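Hypothetical protein PH1313 (Pyrococcus horikoshii, PDB 1VBK) probably binds ATP and RNA, as a THUMP-domain relative of the thiamine-biosynthesis and tRNA-modifying protein ThiI. Local coordinates at residues 155-159 with 160-164; 193-196 with 197-201; 297-300 with 301-304. All coordinates share one frame; numbering follows the deposited sequence.

Interaction 1: 155-159 with 160-164; sequences EIMQG and KAYIY
Met157 and Tyr162 touch where the methyl CE of the methionine comes within 3.9 Å of CE2 on the tyrosine ring. The CG of Met157 lies anti to the backbone N (chi1 177°), and the bend at the thioether (chi3 73°) turns CE back toward the ring. Glu155 meets the same ring through its backbone: its O sits at the ring edge, 3.4 Å from Tyr162 CD2, while also accepting Tyr162 N at 2.7 Å. Water 2 links Tyr162 OH to Met157 O, to which it donates. That carbonyl is therefore gripped twice, because Lys160 N also donates to Met157 O at 3.1 Å, from well above the carbonyl plane.

The whole is a beta hairpin of the THUMP domain, strands 150-157 and 160-164 joined by a type I' turn with Gln158 and Gly159 at its corners. Met157 N closes the other half of the hydrogen-bonded pair with Lys160 O at 2.9 Å.

Farther from the turn, the Glu155 chain, extended beyond CG, carries its carboxylate out to Tyr164, where it stands almost perpendicular to the ring (88° between planes). They make no direct bond; water 1 donates to Glu155 OE2 at 2.6 Å and lies in plane at the ring's edge, 2.7 Å from Tyr164 OH. The charge itself is answered by Arg7 and Arg50, and that of Lys160 by Glu81. Tyr162 rests on Val3 and Ile5 of strand 3-8, whereas Ile156 and Ala161, on the other face, pack against Ile87 of helix 84-102.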
ATOM      1  N   GLU A 155      13.937  32.616  18.214  1.00 17.65           N
ATOM      2  CA  GLU A 155      13.200  32.465  16.974  1.00 16.69           C
ATOM      3  C   GLU A 155      11.995  33.390  17.036  1.00 17.55           C
ATOM      4  O   GLU A 155      11.217  33.345  17.989  1.00 19.67           O
ATOM      5  CB  GLU A 155      12.763  31.006  16.786  1.00 19.21           C
ATOM      6  CG  GLU A 155      13.937  30.065  16.520  1.00 21.51           C
ATOM      7  CD  GLU A 155      13.508  28.655  16.164  1.00 23.23           C
ATOM      8  OE1 GLU A 155      12.378  28.481  15.665  1.00 22.46           O
ATOM      9  OE2 GLU A 155      14.316  27.725  16.367  1.00 24.54           O
ATOM     10  N   ILE A 156      11.856  34.248  16.031  1.00 17.82           N
ATOM     11  CA  ILE A 156      10.741  35.186  15.993  1.00 19.76           C
ATOM     12  C   ILE A 156       9.778  34.795  14.882  1.00 19.89           C
ATOM     13  O   ILE A 156      10.174  34.596  13.737  1.00 19.87           O
ATOM     14  CB  ILE A 156      11.237  36.626  15.775  1.00 20.15           C
ATOM     15  CG1 ILE A 156      12.311  36.952  16.817  1.00 19.88           C
ATOM     16  CG2 ILE A 156      10.067  37.606  15.897  1.00 21.56           C
ATOM     17  CD1 ILE A 156      12.890  38.339  16.693  1.00 22.37           C
ATOM     18  N   MET A 157       8.506  34.691  15.231  1.00 21.47           N
ATOM     19  CA  MET A 157       7.504  34.277  14.268  1.00 23.03           C
ATOM     20  C   MET A 157       6.157  34.900  14.596  1.00 21.26           C
ATOM     21  O   MET A 157       5.635  34.725  15.697  1.00 20.19           O
ATOM     22  CB  MET A 157       7.417  32.746  14.289  1.00 24.45           C
ATOM     23  CG  MET A 157       6.366  32.125  13.398  1.00 28.98           C
ATOM     24  SD  MET A 157       6.614  30.332  13.306  1.00 33.12           S
ATOM     25  CE  MET A 157       6.068  29.813  14.936  1.00 31.65           C
ATOM     26  N   GLN A 158       5.612  35.644  13.637  1.00 21.41           N
ATOM     27  CA  GLN A 158       4.319  36.294  13.799  1.00 22.26           C
ATOM     28  C   GLN A 158       4.136  37.027  15.126  1.00 21.52           C
ATOM     29  O   GLN A 158       3.211  36.732  15.879  1.00 20.89           O
ATOM     30  CB  GLN A 158       3.195  35.263  13.628  1.00 25.45           C
ATOM     31  CG  GLN A 158       3.219  34.552  12.293  1.00 29.96           C
ATOM     32  CD  GLN A 158       2.053  33.586  12.109  1.00 34.79           C
ATOM     33  OE1 GLN A 158       2.021  32.821  11.150  1.00 37.73           O
ATOM     34  NE2 GLN A 158       1.092  33.625  13.026  1.00 35.11           N
ATOM     35  N   GLY A 159       5.025  37.975  15.415  1.00 20.05           N
ATOM     36  CA  GLY A 159       4.911  38.754  16.640  1.00 22.19           C
ATOM     37  C   GLY A 159       5.264  38.088  17.960  1.00 21.58           C
ATOM     38  O   GLY A 159       5.121  38.703  19.022  1.00 21.05           O
ATOM     39  N   LYS A 160       5.712  36.838  17.909  1.00 21.32           N
ATOM     40  CA  LYS A 160       6.091  36.123  19.122  1.00 21.38           C
ATOM     41  C   LYS A 160       7.563  35.748  19.043  1.00 20.27           C
ATOM     42  O   LYS A 160       8.074  35.441  17.966  1.00 20.30           O
ATOM     43  CB  LYS A 160       5.277  34.834  19.281  1.00 23.15           C
ATOM     44  CG  LYS A 160       3.764  35.016  19.335  1.00 27.65           C
ATOM     45  CD  LYS A 160       3.328  35.764  20.579  1.00 29.89           C
ATOM     46  CE  LYS A 160       1.811  35.847  20.652  1.00 33.57           C
ATOM     47  NZ  LYS A 160       1.361  36.632  21.830  1.00 37.15           N
ATOM     48  N   ALA A 161       8.242  35.785  20.185  1.00 20.11           N
ATOM     49  CA  ALA A 161       9.650  35.405  20.249  1.00 18.92           C
ATOM     50  C   ALA A 161       9.733  34.141  21.101  1.00 18.08           C
ATOM     51  O   ALA A 161       9.124  34.061  22.168  1.00 18.76           O
ATOM     52  CB  ALA A 161      10.482  36.522  20.885  1.00 19.21           C
ATOM     53  N   TYR A 162      10.479  33.156  20.620  1.00 18.51           N
ATOM     54  CA  TYR A 162      10.653  31.892  21.329  1.00 16.03           C
ATOM     55  C   TYR A 162      12.115  31.835  21.735  1.00 17.27           C
ATOM     56  O   TYR A 162      12.996  31.735  20.891  1.00 16.83           O
ATOM     57  CB  TYR A 162      10.298  30.732  20.399  1.00 17.07           C
ATOM     58  CG  TYR A 162       8.864  30.791  19.924  1.00 18.24           C
ATOM     59  CD1 TYR A 162       7.828  30.285  20.708  1.00 19.52           C
ATOM     60  CD2 TYR A 162       8.538  31.403  18.716  1.00 19.22           C
ATOM     61  CE1 TYR A 162       6.496  30.388  20.300  1.00 21.39           C
ATOM     62  CE2 TYR A 162       7.205  31.516  18.298  1.00 21.23           C
ATOM     63  CZ  TYR A 162       6.193  31.007  19.095  1.00 21.87           C
ATOM     64  OH  TYR A 162       4.879  31.125  18.697  1.00 22.46           O
ATOM     65  N   ILE A 163      12.358  31.896  23.037  1.00 17.11           N
ATOM     66  CA  ILE A 163      13.716  31.913  23.560  1.00 18.31           C
ATOM     67  C   ILE A 163      14.092  30.621  24.266  1.00 17.13           C
ATOM     68  O   ILE A 163      13.359  30.138  25.124  1.00 15.72           O
ATOM     69  CB  ILE A 163      13.866  33.110  24.508  1.00 18.71           C
ATOM     70  CG1 ILE A 163      13.458  34.385  23.754  1.00 21.67           C
ATOM     71  CG2 ILE A 163      15.289  33.203  25.033  1.00 19.39           C
ATOM     72  CD1 ILE A 163      13.539  35.649  24.578  1.00 24.27           C
ATOM     73  N   TYR A 164      15.247  30.068  23.906  1.00 15.38           N
ATOM     74  CA  TYR A 164      15.687  28.809  24.488  1.00 17.28           C
ATOM     75  C   TYR A 164      17.195  28.726  24.742  1.00 18.00           C
ATOM     76  O   TYR A 164      17.974  29.499  24.188  1.00 17.77           O
ATOM     77  CB  TYR A 164      15.284  27.657  23.558  1.00 16.45           C
ATOM     78  CG  TYR A 164      15.946  27.712  22.189  1.00 17.76           C
ATOM     79  CD1 TYR A 164      15.357  28.397  21.121  1.00 20.53           C
ATOM     80  CD2 TYR A 164      17.169  27.079  21.968  1.00 20.71           C
ATOM     81  CE1 TYR A 164      15.982  28.440  19.858  1.00 21.88           C
ATOM     82  CE2 TYR A 164      17.794  27.118  20.729  1.00 21.93           C
ATOM     83  CZ  TYR A 164      17.201  27.793  19.681  1.00 23.11           C
ATOM     84  OH  TYR A 164      17.841  27.797  18.458  1.00 28.69           O
TER
HETATM   85  O   HOH W   1      16.816  28.397  16.077  1.00 35.12           O
HETATM   86  O   HOH W   2       4.137  32.617  16.593  1.00 25.60           O

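Interaction 2: 193-196 with 197-201; sequences LAIF and LMMKR
The Phe196 ring stands obliquely beside the backbone of the next residue, with CD1 3.5 Å from Leu197 N. A chi1 of 178° points CG away from the backbone N and carries the ring out from the helix into an aromatic cluster, where Tyr230, Trp171 and Phe69 each make an edge-to-face pair with it. A bound methylpentanediol, probably from the crystallisation liquor, lies about 4 Å from its side chain.

Among the aliphatic side chains, the tight spot is one turn of helix long. Met199 bends at its last torsion (chi3 -87°), which swings CE back to 3.5 Å from Ile195 CG2, closer than carbons normally sit. The two chains cross at a slant, and the same methyl also lies against Ile195 O. That carbonyl takes Met199 N at 3.0 Å, with the donor nearly along the C=O axis; Met198 N reaches it too, but weakly. Met198 N has its better bond with Ala194 O, 3.2 Å away.

A second i to i+4 pair turns to another side of the helix. Leu197 CG passes 3.2 Å from Leu193 O, the carbonyl that accepts Leu197 N at 2.9 Å, and Leu197 CD1 meets Leu193 CG at 4.2 Å. Beyond them, Lys200 N bonds Phe196 O, and the Lys200 chain, straight until a bend at its last torsion, carries NZ away to Tyr297 OH.

All this belongs to helix 189-200, the crossover of a beta-alpha-beta unit between parallel strands 181-185 and 204-210. Ala194 and Met198 face Ile260 of strand 258-260, while Leu193, Phe196 and Leu197 pack on helix 295-305.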
ATOM      1  N   LEU A 193      16.129  -4.592  15.210  1.00 23.63           N
ATOM      2  CA  LEU A 193      16.918  -3.450  14.751  1.00 24.79           C
ATOM      3  C   LEU A 193      16.541  -3.127  13.310  1.00 24.21           C
ATOM      4  O   LEU A 193      16.511  -1.962  12.908  1.00 23.36           O
ATOM      5  CB  LEU A 193      18.416  -3.766  14.835  1.00 24.94           C
ATOM      6  CG  LEU A 193      19.365  -2.677  14.324  1.00 26.66           C
ATOM      7  CD1 LEU A 193      19.153  -1.381  15.105  1.00 27.73           C
ATOM      8  CD2 LEU A 193      20.801  -3.151  14.462  1.00 28.71           C
ATOM      9  N   ALA A 194      16.254  -4.170  12.537  1.00 23.73           N
ATOM     10  CA  ALA A 194      15.855  -4.003  11.146  1.00 22.43           C
ATOM     11  C   ALA A 194      14.560  -3.192  11.111  1.00 21.58           C
ATOM     12  O   ALA A 194      14.407  -2.280  10.301  1.00 20.05           O
ATOM     13  CB  ALA A 194      15.636  -5.370  10.502  1.00 22.66           C
ATOM     14  N   ILE A 195      13.631  -3.534  11.996  1.00 20.60           N
ATOM     15  CA  ILE A 195      12.352  -2.834  12.077  1.00 21.88           C
ATOM     16  C   ILE A 195      12.558  -1.391  12.518  1.00 21.79           C
ATOM     17  O   ILE A 195      11.954  -0.472  11.971  1.00 20.01           O
ATOM     18  CB  ILE A 195      11.398  -3.550  13.053  1.00 21.91           C
ATOM     19  CG1 ILE A 195      10.977  -4.892  12.440  1.00 23.89           C
ATOM     20  CG2 ILE A 195      10.184  -2.668  13.351  1.00 22.58           C
ATOM     21  CD1 ILE A 195      10.147  -5.771  13.346  1.00 26.29           C
ATOM     22  N   PHE A 196      13.426  -1.194  13.504  1.00 22.12           N
ATOM     23  CA  PHE A 196      13.712   0.146  13.998  1.00 22.84           C
ATOM     24  C   PHE A 196      14.225   1.030  12.858  1.00 22.30           C
ATOM     25  O   PHE A 196      13.774   2.163  12.690  1.00 23.28           O
ATOM     26  CB  PHE A 196      14.742   0.071  15.138  1.00 22.08           C
ATOM     27  CG  PHE A 196      15.152   1.413  15.686  1.00 21.30           C
ATOM     28  CD1 PHE A 196      16.096   2.194  15.025  1.00 20.97           C
ATOM     29  CD2 PHE A 196      14.585   1.901  16.859  1.00 21.39           C
ATOM     30  CE1 PHE A 196      16.470   3.443  15.523  1.00 20.52           C
ATOM     31  CE2 PHE A 196      14.950   3.151  17.368  1.00 22.36           C
ATOM     32  CZ  PHE A 196      15.897   3.923  16.695  1.00 21.64           C
ATOM     33  N   LEU A 197      15.154   0.502  12.066  1.00 22.61           N
ATOM     34  CA  LEU A 197      15.727   1.251  10.951  1.00 22.81           C
ATOM     35  C   LEU A 197      14.693   1.643   9.894  1.00 23.13           C
ATOM     36  O   LEU A 197      14.777   2.722   9.307  1.00 22.10           O
ATOM     37  CB  LEU A 197      16.851   0.443  10.301  1.00 23.41           C
ATOM     38  CG  LEU A 197      18.078   0.187  11.185  1.00 25.31           C
ATOM     39  CD1 LEU A 197      19.001  -0.824  10.518  1.00 24.88           C
ATOM     40  CD2 LEU A 197      18.805   1.498  11.440  1.00 25.38           C
ATOM     41  N   MET A 198      13.717   0.775   9.653  1.00 21.81           N
ATOM     42  CA  MET A 198      12.686   1.068   8.661  1.00 21.02           C
ATOM     43  C   MET A 198      11.666   2.084   9.178  1.00 20.74           C
ATOM     44  O   MET A 198      11.172   2.917   8.417  1.00 20.06           O
ATOM     45  CB  MET A 198      11.986  -0.220   8.230  1.00 20.92           C
ATOM     46  CG  MET A 198      12.885  -1.181   7.469  1.00 22.59           C
ATOM     47  SD  MET A 198      13.599  -0.420   5.998  1.00 25.73           S
ATOM     48  CE  MET A 198      12.157  -0.313   4.939  1.00 27.61           C
ATOM     49  N   MET A 199      11.342   2.019  10.466  1.00 20.78           N
ATOM     50  CA  MET A 199      10.410   2.987  11.027  1.00 22.43           C
ATOM     51  C   MET A 199      11.047   4.377  10.901  1.00 22.39           C
ATOM     52  O   MET A 199      10.371   5.363  10.593  1.00 21.27           O
ATOM     53  CB  MET A 199      10.117   2.676  12.496  1.00 22.98           C
ATOM     54  CG  MET A 199       9.249   1.444  12.700  1.00 26.69           C
ATOM     55  SD  MET A 199       8.694   1.258  14.408  1.00 35.09           S
ATOM     56  CE  MET A 199      10.059   0.348  15.088  1.00 31.37           C
ATOM     57  N   LYS A 200      12.357   4.434  11.121  1.00 21.40           N
ATOM     58  CA  LYS A 200      13.112   5.682  11.030  1.00 21.42           C
ATOM     59  C   LYS A 200      13.023   6.266   9.621  1.00 21.33           C
ATOM     60  O   LYS A 200      13.154   7.475   9.431  1.00 22.08           O
ATOM     61  CB  LYS A 200      14.578   5.434  11.408  1.00 22.64           C
ATOM     62  CG  LYS A 200      15.486   6.669  11.355  1.00 26.95           C
ATOM     63  CD  LYS A 200      16.905   6.309  11.814  1.00 29.26           C
ATOM     64  CE  LYS A 200      17.869   7.481  11.689  1.00 31.03           C
ATOM     65  NZ  LYS A 200      18.055   7.911  10.276  1.00 33.83           N
ATOM     66  N   ARG A 201      12.805   5.403   8.633  1.00 21.25           N
ATOM     67  CA  ARG A 201      12.681   5.847   7.248  1.00 22.56           C
ATOM     68  C   ARG A 201      11.218   6.181   6.932  1.00 22.44           C
ATOM     69  O   ARG A 201      10.808   6.233   5.771  1.00 24.84           O
ATOM     70  CB  ARG A 201      13.211   4.763   6.299  1.00 24.06           C
ATOM     71  CG  ARG A 201      14.704   4.481   6.470  1.00 27.11           C
ATOM     72  CD  ARG A 201      15.150   3.269   5.657  1.00 28.84           C
ATOM     73  NE  ARG A 201      15.014   3.468   4.215  1.00 32.91           N
ATOM     74  CZ  ARG A 201      15.883   4.145   3.464  1.00 34.54           C
ATOM     75  NH1 ARG A 201      16.958   4.693   4.013  1.00 35.03           N
ATOM     76  NH2 ARG A 201      15.681   4.264   2.159  1.00 34.99           N
TER

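Interaction 3: 297-300 with 301-304; sequences YIKS and VKER
Tyr297 presents one face of its ring to Val301, whose CG2 methyl sits 4.0 Å from the ring centroid and 24° off the normal in a CH-pi contact. It is an i to i+4 pair on the C-terminal alpha helix, 295-305. The methyl is offset toward the hydroxyl-bearing rim, nearest to Tyr297 CZ at 3.7 Å. At chi1 167° the tyrosine CG stands opposite its own backbone N, which swings the ring alongside the next turn.

Beyond the ring, Tyr297 OH is bonded to Lys200 NZ of helix 189-200, and Val301 packs on Phe196 and Leu197 of that same helix. An alanine in place of Tyr297 is likely to leave Val301 CG2 without the tyrosine face it rests on and Lys200 without this hydroxyl partner.

The two lysines share another side of the helix. Lys302 lays its CD against Ile298 CG2 at 3.9 Å, and its CG brushes Ile298 O, the acceptor of Lys302 N. The ammonium of Lys302 then lies 4.2 Å from Lys299 NZ, so the two like charges probably disfavour each other mildly. Arg304 leaves on the side away from them, to the carbonyls of Lys169 and Gly170 and to the ring of Trp171. Ser300 O accepts Arg304 N at 3.0 Å and also a hydrogen from water 3, 2.7 Å away.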
ATOM      1  N   TYR A 297      26.774   3.529   9.148  1.00 40.08           N
ATOM      2  CA  TYR A 297      25.498   4.096   9.562  1.00 38.05           C
ATOM      3  C   TYR A 297      24.847   3.212  10.616  1.00 36.66           C
ATOM      4  O   TYR A 297      24.426   3.687  11.672  1.00 36.34           O
ATOM      5  CB  TYR A 297      24.554   4.226   8.366  1.00 37.15           C
ATOM      6  CG  TYR A 297      23.123   4.513   8.764  1.00 37.75           C
ATOM      7  CD1 TYR A 297      22.781   5.706   9.407  1.00 37.38           C
ATOM      8  CD2 TYR A 297      22.112   3.582   8.519  1.00 36.68           C
ATOM      9  CE1 TYR A 297      21.464   5.962   9.798  1.00 37.29           C
ATOM     10  CE2 TYR A 297      20.796   3.828   8.904  1.00 36.43           C
ATOM     11  CZ  TYR A 297      20.479   5.017   9.541  1.00 36.36           C
ATOM     12  OH  TYR A 297      19.181   5.259   9.921  1.00 35.05           O
ATOM     13  N   ILE A 298      24.760   1.920  10.325  1.00 36.30           N
ATOM     14  CA  ILE A 298      24.151   0.980  11.255  1.00 35.29           C
ATOM     15  C   ILE A 298      24.856   1.016  12.607  1.00 35.48           C
ATOM     16  O   ILE A 298      24.211   0.945  13.655  1.00 34.92           O
ATOM     17  CB  ILE A 298      24.181  -0.460  10.691  1.00 35.68           C
ATOM     18  CG1 ILE A 298      23.343  -0.527   9.406  1.00 37.05           C
ATOM     19  CG2 ILE A 298      23.651  -1.441  11.733  1.00 35.14           C
ATOM     20  CD1 ILE A 298      23.302  -1.898   8.757  1.00 37.40           C
ATOM     21  N   LYS A 299      26.180   1.127  12.580  1.00 35.19           N
ATOM     22  CA  LYS A 299      26.962   1.184  13.813  1.00 36.19           C
ATOM     23  C   LYS A 299      26.576   2.427  14.614  1.00 34.30           C
ATOM     24  O   LYS A 299      26.411   2.366  15.832  1.00 34.64           O
ATOM     25  CB  LYS A 299      28.462   1.232  13.494  1.00 38.14           C
ATOM     26  CG  LYS A 299      28.960   0.096  12.612  1.00 41.92           C
ATOM     27  CD  LYS A 299      28.818  -1.260  13.286  1.00 44.62           C
ATOM     28  CE  LYS A 299      29.722  -1.377  14.502  1.00 46.14           C
ATOM     29  NZ  LYS A 299      29.631  -2.731  15.117  1.00 48.31           N
ATOM     30  N   SER A 300      26.425   3.554  13.924  1.00 34.95           N
ATOM     31  CA  SER A 300      26.062   4.803  14.589  1.00 33.58           C
ATOM     32  C   SER A 300      24.717   4.651  15.298  1.00 33.06           C
ATOM     33  O   SER A 300      24.549   5.103  16.429  1.00 32.39           O
ATOM     34  CB  SER A 300      25.996   5.952  13.580  1.00 34.73           C
ATOM     35  OG  SER A 300      24.876   5.825  12.718  1.00 34.86           O
ATOM     36  N   VAL A 301      23.760   4.010  14.632  1.00 32.35           N
ATOM     37  CA  VAL A 301      22.447   3.802  15.230  1.00 30.70           C
ATOM     38  C   VAL A 301      22.577   2.933  16.470  1.00 31.30           C
ATOM     39  O   VAL A 301      22.054   3.270  17.533  1.00 31.49           O
ATOM     40  CB  VAL A 301      21.477   3.119  14.246  1.00 29.55           C
ATOM     41  CG1 VAL A 301      20.157   2.811  14.947  1.00 26.35           C
ATOM     42  CG2 VAL A 301      21.243   4.024  13.047  1.00 25.41           C
ATOM     43  N   LYS A 302      23.282   1.816  16.334  1.00 32.06           N
ATOM     44  CA  LYS A 302      23.482   0.907  17.456  1.00 34.93           C
ATOM     45  C   LYS A 302      24.155   1.648  18.613  1.00 35.14           C
ATOM     46  O   LYS A 302      23.778   1.488  19.774  1.00 34.66           O
ATOM     47  CB  LYS A 302      24.347  -0.283  17.020  1.00 35.72           C
ATOM     48  CG  LYS A 302      23.757  -1.074  15.856  1.00 37.85           C
ATOM     49  CD  LYS A 302      24.697  -2.172  15.376  1.00 40.09           C
ATOM     50  CE  LYS A 302      24.873  -3.257  16.420  1.00 41.36           C
ATOM     51  NZ  LYS A 302      25.787  -4.330  15.933  1.00 44.30           N
ATOM     52  N   GLU A 303      25.146   2.470  18.282  1.00 36.87           N
ATOM     53  CA  GLU A 303      25.872   3.233  19.288  1.00 38.79           C
ATOM     54  C   GLU A 303      24.949   4.167  20.059  1.00 37.24           C
ATOM     55  O   GLU A 303      25.009   4.235  21.287  1.00 37.11           O
ATOM     56  CB  GLU A 303      26.988   4.050  18.633  1.00 42.90           C
ATOM     57  CG  GLU A 303      27.764   4.925  19.610  1.00 49.78           C
ATOM     58  CD  GLU A 303      28.897   5.682  18.943  1.00 53.66           C
ATOM     59  OE1 GLU A 303      29.770   5.026  18.332  1.00 56.05           O
ATOM     60  OE2 GLU A 303      28.917   6.930  19.031  1.00 55.40           O
ATOM     61  N   ARG A 304      24.095   4.891  19.343  1.00 34.72           N
ATOM     62  CA  ARG A 304      23.178   5.812  19.997  1.00 32.94           C
ATOM     63  C   ARG A 304      22.171   5.071  20.870  1.00 33.19           C
ATOM     64  O   ARG A 304      21.768   5.572  21.917  1.00 32.71           O
ATOM     65  CB  ARG A 304      22.443   6.669  18.959  1.00 32.52           C
ATOM     66  CG  ARG A 304      21.467   7.658  19.581  1.00 31.67           C
ATOM     67  CD  ARG A 304      21.006   8.725  18.597  1.00 29.87           C
ATOM     68  NE  ARG A 304      20.012   9.601  19.209  1.00 29.62           N
ATOM     69  CZ  ARG A 304      19.584  10.745  18.684  1.00 29.24           C
ATOM     70  NH1 ARG A 304      20.059  11.172  17.520  1.00 27.45           N
ATOM     71  NH2 ARG A 304      18.680  11.469  19.330  1.00 29.30           N
TER
HETATM   72  O   HOH W   3      25.960   7.208  17.328  1.00 40.02           O

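In the fold
From the N terminus, the chain reaches interaction 1 first, at the hairpin turn that closes strand 150-157 onto 160-164 in the large mixed sheet. Interaction 2 follows on helix 189-200, which packs beside the five-stranded parallel sheet, and interaction 3 on helix 295-305 near the C terminus. The three run in series; none encloses or crosses another, and each is local. Interaction 1 lies on the opposite side of the chain's centre from the others, its centre about 34 Å from that of interaction 2. The centres of interactions 2 and 3 are about 12 Å apart, and the two touch: Phe196 CE1 lies 3.8 Å from Val301 CG1, joining the C-terminal helix to the crossover helix.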